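Local coordinates for colicin-M immunity protein (Escherichia coli, PDB 4AEQ), which protects a cell that carries the colicin M plasmid against the killing action of colicin M, at residues D38-T44 / P76-Y82. Residue numbers count along the deposited sequence, not the author numbering.
Sequences DVQLLGT and PDGKRMY
The last turn of helix 17-42 lies over the hairpin turn leading into strand 79-87, the axes of 38-42 and 79-82 passing 8.8 Å apart at 137°. CA atoms of L42 and G78 lie 4.5 Å apart, those of G43 and D77 4.8 Å. The helix ends at L42; G43 leaves it with phi 86°, where a CB would jam against L42 O and clash with D77 CG. G43 N bonds to V39 O (2.9 Å), L42 O receives D77 N (2.9 Å), and P76 N, 3.2 Å from L42 O, has no hydrogen to give. One water donates to G43 O (2.8 Å) and, weakly, D77 OD1 (3.5 Å). A CB on G78 would crowd L41 O, 3.6 Å from G78 N without a hydrogen bond. This joins the helix end to one end of the four-stranded antiparallel YebF/Cmi sheet, in a domain-swapped dimer whose second subunit packs Y28 on L42 and edge-to-face with Y82. L42 CB points away, but chi1 m and chi2 t return its flexible apolar CD2 to the strand, 3.4 Å from G78 O. D38 (chi1 m) spends both carboxylate oxygens: OD2 accepts a very short bond from Y82 OH (2.4 Å); OD1 salt-bridges R80 NE (3.4 Å), the hydrogen bond weak.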
ATOM      1  N   ASP A  38     -14.246   0.352   1.619  1.00 23.62           N
ATOM      2  CA  ASP A  38     -14.509  -0.004   0.224  1.00 21.00           C
ATOM      3  C   ASP A  38     -15.191  -1.365   0.080  1.00 21.30           C
ATOM      4  O   ASP A  38     -16.099  -1.526  -0.743  1.00 22.00           O
ATOM      5  CB  ASP A  38     -13.233   0.071  -0.624  1.00 24.97           C
ATOM      6  CG  ASP A  38     -12.925   1.486  -1.085  1.00 31.44           C
ATOM      7  OD1 ASP A  38     -13.653   2.414  -0.675  1.00 31.51           O
ATOM      8  OD2 ASP A  38     -11.956   1.673  -1.853  1.00 32.79           O
ATOM      9  N   VAL A  39     -14.767  -2.341   0.877  1.00 22.88           N
ATOM     10  CA  VAL A  39     -15.399  -3.656   0.803  1.00 21.88           C
ATOM     11  C   VAL A  39     -16.865  -3.585   1.227  1.00 25.46           C
ATOM     12  O   VAL A  39     -17.744  -4.095   0.527  1.00 25.82           O
ATOM     13  CB  VAL A  39     -14.661  -4.707   1.657  1.00 22.68           C
ATOM     14  CG1 VAL A  39     -15.475  -5.993   1.734  1.00 25.28           C
ATOM     15  CG2 VAL A  39     -13.285  -4.982   1.085  1.00 21.85           C
ATOM     16  N   GLN A  40     -17.137  -2.953   2.366  1.00 25.40           N
ATOM     17  CA  GLN A  40     -18.515  -2.842   2.844  1.00 28.90           C
ATOM     18  C   GLN A  40     -19.392  -2.055   1.864  1.00 26.13           C
ATOM     19  O   GLN A  40     -20.595  -2.285   1.776  1.00 27.07           O
ATOM     20  CB  GLN A  40     -18.550  -2.199   4.230  1.00 37.41           C
ATOM     21  CG  GLN A  40     -17.989  -0.790   4.242  1.00 50.30           C
ATOM     22  CD  GLN A  40     -18.065  -0.139   5.604  1.00 61.27           C
ATOM     23  OE1 GLN A  40     -18.188  -0.819   6.622  1.00 66.16           O
ATOM     24  NE2 GLN A  40     -17.990   1.187   5.632  1.00 63.72           N
ATOM     25  N   LEU A  41     -18.783  -1.135   1.122  1.00 23.04           N
ATOM     26  CA  LEU A  41     -19.511  -0.293   0.170  1.00 24.92           C
ATOM     27  C   LEU A  41     -19.850  -1.017  -1.128  1.00 22.79           C
ATOM     28  O   LEU A  41     -20.950  -0.881  -1.671  1.00 25.96           O
ATOM     29  CB  LEU A  41     -18.677   0.934  -0.179  1.00 33.69           C
ATOM     30  CG  LEU A  41     -18.462   2.015   0.878  1.00 42.91           C
ATOM     31  CD1 LEU A  41     -19.023   1.632   2.254  1.00 42.69           C
ATOM     32  CD2 LEU A  41     -16.977   2.361   0.944  1.00 47.09           C
ATOM     33  N   LEU A  42     -18.885  -1.773  -1.639  1.00 20.17           N
ATOM     34  CA  LEU A  42     -19.099  -2.504  -2.878  1.00 18.88           C
ATOM     35  C   LEU A  42     -19.948  -3.737  -2.608  1.00 19.37           C
ATOM     36  O   LEU A  42     -20.667  -4.210  -3.483  1.00 23.46           O
ATOM     37  CB  LEU A  42     -17.763  -2.900  -3.511  1.00 18.14           C
ATOM     38  CG  LEU A  42     -16.883  -1.746  -3.996  1.00 23.15           C
ATOM     39  CD1 LEU A  42     -15.565  -2.272  -4.537  1.00 22.27           C
ATOM     40  CD2 LEU A  42     -17.605  -0.923  -5.055  1.00 27.21           C
ATOM     41  N   GLY A  43     -19.864  -4.243  -1.382  1.00 17.38           N
ATOM     42  CA  GLY A  43     -20.616  -5.416  -0.985  1.00 20.74           C
ATOM     43  C   GLY A  43     -19.896  -6.706  -1.325  1.00 24.23           C
ATOM     44  O   GLY A  43     -20.479  -7.785  -1.243  1.00 26.94           O
ATOM     45  N   THR A  44     -18.635  -6.595  -1.726  1.00 22.03           N
ATOM     46  CA  THR A  44     -17.834  -7.770  -2.037  1.00 22.61           C
ATOM     47  C   THR A  44     -16.344  -7.495  -1.864  1.00 22.90           C
ATOM     48  O   THR A  44     -15.899  -6.352  -1.982  1.00 21.36           O
ATOM     49  CB  THR A  44     -18.089  -8.241  -3.478  1.00 25.49           C
ATOM     50  OG1 THR A  44     -17.302  -9.406  -3.754  1.00 27.02           O
ATOM     51  CG2 THR A  44     -17.729  -7.139  -4.464  1.00 21.62           C
ATOM     52  N   PRO A  76     -22.131  -5.765  -5.886  1.00 25.91           N
ATOM     53  CA  PRO A  76     -23.596  -5.767  -5.912  1.00 27.63           C
ATOM     54  C   PRO A  76     -24.189  -4.587  -5.142  1.00 27.44           C
ATOM     55  O   PRO A  76     -25.311  -4.175  -5.436  1.00 31.22           O
ATOM     56  CB  PRO A  76     -23.956  -7.091  -5.233  1.00 33.29           C
ATOM     57  CG  PRO A  76     -22.782  -7.411  -4.370  1.00 32.13           C
ATOM     58  CD  PRO A  76     -21.577  -6.869  -5.087  1.00 26.59           C
ATOM     59  N   ASP A  77     -23.458  -4.069  -4.158  1.00 24.57           N
ATOM     60  CA  ASP A  77     -23.942  -2.952  -3.352  1.00 27.21           C
ATOM     61  C   ASP A  77     -23.530  -1.578  -3.877  1.00 25.46           C
ATOM     62  O   ASP A  77     -24.038  -0.560  -3.406  1.00 22.16           O
ATOM     63  CB  ASP A  77     -23.459  -3.087  -1.906  1.00 36.90           C
ATOM     64  CG  ASP A  77     -24.179  -4.180  -1.146  1.00 52.39           C
ATOM     65  OD1 ASP A  77     -24.697  -5.116  -1.793  1.00 58.57           O
ATOM     66  OD2 ASP A  77     -24.229  -4.105   0.101  1.00 57.84           O
ATOM     67  N   GLY A  78     -22.624  -1.533  -4.848  1.00 19.03           N
ATOM     68  CA  GLY A  78     -22.126  -0.245  -5.295  1.00 20.46           C
ATOM     69  C   GLY A  78     -20.953  -0.265  -6.254  1.00 18.49           C
ATOM     70  O   GLY A  78     -20.560  -1.312  -6.766  1.00 23.35           O
ATOM     71  N   LYS A  79     -20.396   0.916  -6.493  1.00 17.36           N
ATOM     72  CA  LYS A  79     -19.363   1.104  -7.503  1.00 20.22           C
ATOM     73  C   LYS A  79     -18.443   2.233  -7.052  1.00 18.80           C
ATOM     74  O   LYS A  79     -18.902   3.200  -6.454  1.00 17.73           O
ATOM     75  CB  LYS A  79     -20.029   1.463  -8.834  1.00 30.23           C
ATOM     76  CG  LYS A  79     -19.148   1.344 -10.058  1.00 36.74           C
ATOM     77  CD  LYS A  79     -20.012   1.250 -11.310  1.00 42.71           C
ATOM     78  CE  LYS A  79     -19.172   1.117 -12.574  1.00 46.47           C
ATOM     79  NZ  LYS A  79     -19.974   0.581 -13.711  1.00 50.09           N
ATOM     80  N   ARG A  80     -17.150   2.117  -7.336  1.00 16.75           N
ATOM     81  CA  ARG A  80     -16.198   3.139  -6.915  1.00 17.91           C
ATOM     82  C   ARG A  80     -15.126   3.379  -7.969  1.00 16.81           C
ATOM     83  O   ARG A  80     -14.617   2.437  -8.570  1.00 19.29           O
ATOM     84  CB  ARG A  80     -15.534   2.739  -5.597  1.00 22.48           C
ATOM     85  CG  ARG A  80     -14.568   3.773  -5.035  1.00 30.34           C
ATOM     86  CD  ARG A  80     -15.112   4.388  -3.755  1.00 37.77           C
ATOM     87  NE  ARG A  80     -14.060   4.950  -2.911  1.00 43.58           N
ATOM     88  CZ  ARG A  80     -13.797   6.247  -2.800  1.00 49.66           C
ATOM     89  NH1 ARG A  80     -14.512   7.134  -3.481  1.00 51.93           N
ATOM     90  NH2 ARG A  80     -12.820   6.660  -2.005  1.00 52.37           N
ATOM     91  N   MET A  81     -14.787   4.646  -8.175  1.00 15.74           N
ATOM     92  CA  MET A  81     -13.710   5.031  -9.082  1.00 17.37           C
ATOM     93  C   MET A  81     -12.378   5.089  -8.342  1.00 16.70           C
ATOM     94  O   MET A  81     -12.312   5.562  -7.211  1.00 18.76           O
ATOM     95  CB  MET A  81     -14.007   6.401  -9.686  1.00 22.95           C
ATOM     96  CG  MET A  81     -12.818   7.031 -10.384  1.00 25.82           C
ATOM     97  SD  MET A  81     -12.631   6.369 -12.041  1.00 35.64           S
ATOM     98  CE  MET A  81     -14.038   7.136 -12.830  1.00 27.23           C
ATOM     99  N   TYR A  82     -11.315   4.611  -8.985  1.00 16.23           N
ATOM    100  CA  TYR A  82      -9.972   4.670  -8.418  1.00 16.86           C
ATOM    101  C   TYR A  82      -8.965   5.147  -9.446  1.00 16.75           C
ATOM    102  O   TYR A  82      -9.144   4.929 -10.652  1.00 15.31           O
ATOM    103  CB  TYR A  82      -9.508   3.285  -7.979  1.00 17.76           C
ATOM    104  CG  TYR A  82     -10.323   2.612  -6.912  1.00 18.39           C
ATOM    105  CD1 TYR A  82     -11.386   1.785  -7.246  1.00 17.97           C
ATOM    106  CD2 TYR A  82     -10.004   2.766  -5.570  1.00 22.03           C
ATOM    107  CE1 TYR A  82     -12.122   1.145  -6.271  1.00 19.92           C
ATOM    108  CE2 TYR A  82     -10.740   2.131  -4.588  1.00 21.30           C
ATOM    109  CZ  TYR A  82     -11.797   1.322  -4.948  1.00 22.87           C
ATOM    110  OH  TYR A  82     -12.537   0.677  -3.985  1.00 27.76           O
TER
HETATM  111  O   HOH W   1     -23.189  -7.954  -0.450  1.00 48.97           O